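Local structure of MdcD (5VIP) at residues R11-L25 with Y224-V236. The protein is the beta subunit of a biotin-independent malonate decarboxylase and probably takes part in the decarboxylation of malonyl groups carried on an acyl carrier protein. Residues are numbered along the deposited sequence; the frame is centred on the assembly and turned at random.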
loop_
_atom_site.group_PDB
_atom_site.type_symbol
_atom_site.label_atom_id
_atom_site.label_comp_id
_atom_site.label_asym_id
_atom_site.label_seq_id
_atom_site.Cartn_x
_atom_site.Cartn_y
_atom_site.Cartn_z
ATOM N N ARG B 11 29.910 -13.224 -11.026
ATOM C CA ARG B 11 29.308 -11.961 -11.451
ATOM C C ARG B 11 27.820 -11.852 -11.112
ATOM O O ARG B 11 27.236 -10.779 -11.263
ATOM C CB ARG B 11 29.501 -11.769 -12.958
ATOM C CG ARG B 11 30.947 -11.630 -13.376
ATOM C CD ARG B 11 31.120 -11.927 -14.856
ATOM N NE ARG B 11 30.526 -10.906 -15.719
ATOM C CZ ARG B 11 30.722 -10.845 -17.035
ATOM N NH1 ARG B 11 31.494 -11.751 -17.630
ATOM N NH2 ARG B 11 30.152 -9.883 -17.755
ATOM N N SER B 12 27.222 -12.951 -10.645
ATOM C CA SER B 12 25.774 -13.049 -10.455
ATOM C C SER B 12 25.261 -12.149 -9.337
ATOM O O SER B 12 25.896 -12.017 -8.292
ATOM C CB SER B 12 25.376 -14.499 -10.161
ATOM O OG SER B 12 24.064 -14.589 -9.618
ATOM N N PHE B 13 24.099 -11.544 -9.555
ATOM C CA PHE B 13 23.469 -10.723 -8.526
ATOM C C PHE B 13 22.516 -11.549 -7.663
ATOM O O PHE B 13 22.514 -11.438 -6.435
ATOM C CB PHE B 13 22.718 -9.555 -9.167
ATOM C CG PHE B 13 22.099 -8.623 -8.173
ATOM C CD1 PHE B 13 22.891 -7.720 -7.470
ATOM C CD2 PHE B 13 20.726 -8.636 -7.942
ATOM C CE1 PHE B 13 22.326 -6.841 -6.548
ATOM C CE2 PHE B 13 20.152 -7.765 -7.006
ATOM C CZ PHE B 13 20.959 -6.865 -6.312
ATOM N N THR B 14 21.712 -12.389 -8.300
ATOM C CA THR B 14 20.686 -13.137 -7.581
ATOM C C THR B 14 21.275 -14.152 -6.592
ATOM O O THR B 14 20.628 -14.501 -5.606
ATOM C CB THR B 14 19.767 -13.879 -8.545
ATOM O OG1 THR B 14 20.558 -14.775 -9.329
ATOM C CG2 THR B 14 19.050 -12.901 -9.475
ATOM N N GLU B 15 22.498 -14.609 -6.857
ATOM C CA GLU B 15 23.201 -15.542 -5.974
ATOM C C GLU B 15 23.533 -14.930 -4.615
ATOM O O GLU B 15 23.837 -15.648 -3.673
ATOM C CB GLU B 15 24.508 -16.020 -6.619
ATOM C CG GLU B 15 24.361 -17.061 -7.716
ATOM C CD GLU B 15 25.716 -17.526 -8.269
ATOM O OE1 GLU B 15 26.743 -17.382 -7.558
ATOM O OE2 GLU B 15 25.754 -18.024 -9.419
ATOM N N LEU B 16 23.515 -13.602 -4.532
ATOM C CA LEU B 16 23.925 -12.905 -3.310
ATOM C C LEU B 16 22.790 -12.835 -2.302
ATOM O O LEU B 16 21.621 -12.747 -2.688
ATOM C CB LEU B 16 24.407 -11.489 -3.636
ATOM C CG LEU B 16 25.561 -11.376 -4.637
ATOM C CD1 LEU B 16 25.953 -9.920 -4.859
ATOM C CD2 LEU B 16 26.749 -12.171 -4.143
ATOM N N GLY B 17 23.131 -12.881 -1.013
ATOM C CA GLY B 17 22.135 -12.677 0.029
ATOM C C GLY B 17 21.851 -11.190 0.083
ATOM O O GLY B 17 22.555 -10.406 -0.571
ATOM N N ALA B 18 20.851 -10.791 0.866
ATOM C CA ALA B 18 20.430 -9.388 0.918
ATOM C C ALA B 18 21.545 -8.447 1.365
ATOM O O ALA B 18 21.711 -7.367 0.811
ATOM C CB ALA B 18 19.232 -9.232 1.841
ATOM N N ARG B 19 22.308 -8.856 2.373
ATOM C CA ARG B 19 23.365 -8.010 2.907
ATOM C C ARG B 19 24.499 -7.875 1.890
ATOM O O ARG B 19 25.057 -6.795 1.700
ATOM C CB ARG B 19 23.867 -8.576 4.252
ATOM C CG ARG B 19 24.859 -7.683 4.995
ATOM C CD ARG B 19 25.163 -8.223 6.406
ATOM N NE ARG B 19 24.116 -7.856 7.358
ATOM C CZ ARG B 19 23.152 -8.672 7.770
ATOM N NH1 ARG B 19 23.098 -9.922 7.322
ATOM N NH2 ARG B 19 22.248 -8.240 8.640
ATOM N N GLN B 20 24.821 -8.965 1.210
ATOM C CA GLN B 20 25.821 -8.896 0.155
ATOM C C GLN B 20 25.357 -8.037 -1.018
ATOM O O GLN B 20 26.143 -7.306 -1.598
ATOM C CB GLN B 20 26.157 -10.285 -0.354
ATOM C CG GLN B 20 26.827 -11.172 0.674
ATOM C CD GLN B 20 26.893 -12.598 0.191
ATOM O OE1 GLN B 20 25.901 -13.138 -0.301
ATOM N NE2 GLN B 20 28.064 -13.215 0.312
ATOM N N ARG B 21 24.089 -8.143 -1.378
ATOM C CA ARG B 21 23.556 -7.290 -2.455
ATOM C C ARG B 21 23.721 -5.816 -2.093
ATOM O O ARG B 21 24.120 -4.994 -2.923
ATOM C CB ARG B 21 22.083 -7.612 -2.722
ATOM C CG ARG B 21 21.851 -8.981 -3.350
ATOM C CD ARG B 21 20.355 -9.267 -3.507
ATOM N NE ARG B 21 20.131 -10.654 -3.887
ATOM C CZ ARG B 21 19.015 -11.123 -4.438
ATOM N NH1 ARG B 21 17.998 -10.316 -4.691
ATOM N NH2 ARG B 21 18.927 -12.413 -4.745
ATOM N N ALA B 22 23.427 -5.487 -0.841
ATOM C CA ALA B 22 23.494 -4.096 -0.382
ATOM C C ALA B 22 24.926 -3.575 -0.429
ATOM O O ALA B 22 25.186 -2.461 -0.895
ATOM C CB ALA B 22 22.923 -3.973 1.027
ATOM N N ARG B 23 25.861 -4.386 0.042
ATOM C CA ARG B 23 27.269 -4.014 0.032
ATOM C C ARG B 23 27.799 -3.881 -1.394
ATOM O O ARG B 23 28.613 -3.009 -1.685
ATOM C CB ARG B 23 28.084 -5.055 0.806
ATOM C CG ARG B 23 29.593 -4.819 0.834
ATOM C CD ARG B 23 30.274 -5.960 1.601
ATOM N NE ARG B 23 29.849 -5.996 3.002
ATOM C CZ ARG B 23 28.972 -6.856 3.513
ATOM N NH1 ARG B 23 28.417 -7.790 2.747
ATOM N NH2 ARG B 23 28.655 -6.785 4.799
ATOM N N ALA B 24 27.323 -4.745 -2.285
ATOM C CA ALA B 24 27.781 -4.752 -3.672
ATOM C C ALA B 24 27.303 -3.511 -4.431
ATOM O O ALA B 24 28.004 -3.008 -5.318
ATOM C CB ALA B 24 27.307 -6.013 -4.369
ATOM N N LEU B 25 26.137 -2.992 -4.073
ATOM C CA LEU B 25 25.563 -1.883 -4.851
ATOM C C LEU B 25 26.073 -0.503 -4.405
ATOM O O LEU B 25 26.253 0.384 -5.239
ATOM C CB LEU B 25 24.034 -1.917 -4.790
ATOM C CG LEU B 25 23.351 -3.067 -5.531
ATOM C CD1 LEU B 25 21.826 -3.021 -5.328
ATOM C CD2 LEU B 25 23.697 -3.047 -7.025
ATOM N N TYR B 224 14.757 -4.314 -17.831
ATOM C CA TYR B 224 14.926 -5.759 -17.745
ATOM C C TYR B 224 16.426 -6.037 -17.714
ATOM O O TYR B 224 17.102 -5.831 -18.706
ATOM C CB TYR B 224 14.242 -6.427 -18.949
ATOM C CG TYR B 224 14.351 -7.929 -19.059
ATOM C CD1 TYR B 224 13.858 -8.760 -18.066
ATOM C CD2 TYR B 224 14.913 -8.519 -20.186
ATOM C CE1 TYR B 224 13.944 -10.140 -18.177
ATOM C CE2 TYR B 224 14.998 -9.897 -20.308
ATOM C CZ TYR B 224 14.513 -10.704 -19.302
ATOM O OH TYR B 224 14.593 -12.079 -19.414
ATOM N N LEU B 225 16.944 -6.493 -16.576
ATOM C CA LEU B 225 18.392 -6.572 -16.372
ATOM C C LEU B 225 18.930 -7.990 -16.438
ATOM O O LEU B 225 18.280 -8.924 -15.977
ATOM C CB LEU B 225 18.772 -5.978 -15.009
ATOM C CG LEU B 225 18.157 -4.629 -14.629
ATOM C CD1 LEU B 225 18.681 -4.156 -13.275
ATOM C CD2 LEU B 225 18.415 -3.598 -15.704
ATOM N N ALA B 226 20.136 -8.134 -16.986
ATOM C CA ALA B 226 20.876 -9.380 -16.897
ATOM C C ALA B 226 21.206 -9.646 -15.443
ATOM O O ALA B 226 21.376 -8.707 -14.671
ATOM C CB ALA B 226 22.166 -9.312 -17.721
ATOM N N ASP B 227 21.342 -10.919 -15.077
ATOM C CA ASP B 227 21.698 -11.256 -13.704
ATOM C C ASP B 227 23.193 -11.077 -13.535
ATOM O O ASP B 227 23.967 -12.035 -13.533
ATOM C CB ASP B 227 21.270 -12.680 -13.346
ATOM C CG ASP B 227 21.619 -13.039 -11.914
ATOM O OD1 ASP B 227 21.894 -12.117 -11.118
ATOM O OD2 ASP B 227 21.629 -14.240 -11.580
ATOM N N ASP B 228 23.590 -9.823 -13.406
ATOM C CA ASP B 228 24.984 -9.449 -13.425
ATOM C C ASP B 228 25.114 -8.243 -12.509
ATOM O O ASP B 228 24.440 -7.232 -12.701
ATOM C CB ASP B 228 25.441 -9.143 -14.864
ATOM C CG ASP B 228 26.875 -8.647 -14.941
ATOM O OD1 ASP B 228 27.091 -7.424 -14.830
ATOM O OD2 ASP B 228 27.794 -9.468 -15.139
ATOM N N LEU B 229 25.955 -8.376 -11.490
ATOM C CA LEU B 229 26.168 -7.333 -10.498
ATOM C C LEU B 229 26.528 -5.963 -11.070
ATOM O O LEU B 229 25.945 -4.949 -10.687
ATOM C CB LEU B 229 27.268 -7.773 -9.526
ATOM C CG LEU B 229 27.700 -6.694 -8.545
ATOM C CD1 LEU B 229 26.476 -6.263 -7.727
ATOM C CD2 LEU B 229 28.829 -7.195 -7.652
ATOM N N ASP B 230 27.517 -5.917 -11.953
ATOM C CA ASP B 230 27.943 -4.646 -12.512
ATOM C C ASP B 230 26.802 -4.005 -13.304
ATOM O O ASP B 230 26.596 -2.792 -13.241
ATOM C CB ASP B 230 29.169 -4.842 -13.402
ATOM C CG ASP B 230 30.012 -3.587 -13.530
ATOM O OD1 ASP B 230 30.151 -2.823 -12.541
ATOM O OD2 ASP B 230 30.551 -3.368 -14.637
ATOM N N GLU B 231 26.056 -4.823 -14.047
ATOM C CA GLU B 231 24.923 -4.314 -14.814
ATOM C C GLU B 231 23.796 -3.789 -13.906
ATOM O O GLU B 231 23.243 -2.710 -14.145
ATOM C CB GLU B 231 24.382 -5.398 -15.754
ATOM C CG GLU B 231 23.162 -4.939 -16.529
ATOM C CD GLU B 231 22.891 -5.736 -17.789
ATOM O OE1 GLU B 231 21.704 -5.817 -18.174
ATOM O OE2 GLU B 231 23.854 -6.246 -18.408
ATOM N N VAL B 232 23.448 -4.543 -12.867
ATOM C CA VAL B 232 22.442 -4.064 -11.917
ATOM C C VAL B 232 22.868 -2.736 -11.294
ATOM O O VAL B 232 22.079 -1.781 -11.245
ATOM C CB VAL B 232 22.168 -5.105 -10.799
ATOM C CG1 VAL B 232 21.252 -4.504 -9.707
ATOM C CG2 VAL B 232 21.528 -6.348 -11.408
ATOM N N ARG B 233 24.121 -2.664 -10.844
ATOM C CA ARG B 233 24.601 -1.453 -10.186
ATOM C C ARG B 233 24.558 -0.243 -11.133
ATOM O O ARG B 233 24.100 0.842 -10.770
ATOM C CB ARG B 233 26.021 -1.651 -9.660
ATOM C CG ARG B 233 26.552 -0.451 -8.896
ATOM C CD ARG B 233 28.056 -0.541 -8.671
ATOM N NE ARG B 233 28.453 -1.703 -7.892
ATOM C CZ ARG B 233 29.201 -2.697 -8.376
ATOM N NH1 ARG B 233 29.605 -2.662 -9.637
ATOM N NH2 ARG B 233 29.551 -3.730 -7.605
ATOM N N THR B 234 25.022 -0.434 -12.358
ATOM C CA THR B 234 25.013 0.665 -13.305
ATOM C C THR B 234 23.592 1.123 -13.629
ATOM O O THR B 234 23.352 2.332 -13.714
ATOM C CB THR B 234 25.762 0.277 -14.586
ATOM O OG1 THR B 234 27.127 -0.003 -14.239
ATOM C CG2 THR B 234 25.709 1.413 -15.611
ATOM N N SER B 235 22.648 0.189 -13.794
ATOM C CA SER B 235 21.261 0.592 -14.077
ATOM C C SER B 235 20.688 1.416 -12.935
ATOM O O SER B 235 20.028 2.439 -13.167
ATOM C CB SER B 235 20.334 -0.617 -14.324
ATOM O OG SER B 235 20.874 -1.473 -15.317
ATOM N N VAL B 236 20.936 0.963 -11.703
ATOM C CA VAL B 236 20.453 1.671 -10.526
ATOM C C VAL B 236 20.966 3.109 -10.539
ATOM O O VAL B 236 20.193 4.070 -10.354
ATOM C CB VAL B 236 20.886 0.956 -9.223
ATOM C CG1 VAL B 236 20.718 1.868 -8.024
ATOM C CG2 VAL B 236 20.079 -0.335 -9.044
#
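Asp227 and residues Ser12 to Thr14, where the chain enters a type I turn (Phe13 to Leu16), form one polar end of a mixed contact between the N-terminal loop and helix 18-25 on one side and the start of helix 229-242 on the other. Both helices pack on the sheet of this crotonase-clan domain, and Leu25 and Val236 both touch Leu113 of strand 111-115. The Asp227 carboxylate accepts four hydrogen bonds. Asp227 OD1 accepts from Phe13 N and Thr14 N, each at 2.8 Å. Ser12 OG and Thr14 OG1 reach OD2 from opposite faces of the carboxylate plane, and the Thr14 OG1 to Asp227 OD2 bond is short, 2.5 Å.

Next along the chain, Leu229 N gives a nearly straight bond to Arg11 O (2.7 Å, 176°). Asp228 is the N-cap: OD1 accepts from Glu231 N, while OD2 forms a salt bridge with Arg11 NE. Arg11 NH1 also bonds Arg6 O.

Next to these bonds lies the apolar part. Val232 CG1 sits over the centre of the Phe13 ring in a CH-pi contact; Arg21 CG, from the same segment as Phe13, lies on the opposite face toward the rim. Leu229 CD1 meets the ring edge and presses on Ala24 CB at 3.5 Å. At the far end, the bend of Arg233 at chi3 (-61°) turns its guanidinium edge to Ala24 O, which lies in its plane and takes NE and NH2 side-on.

The paired donors on each Asp227 oxygen probably stabilise its negative charge and fix the carboxylate's rotation, tying the loop to the residue before the N-cap.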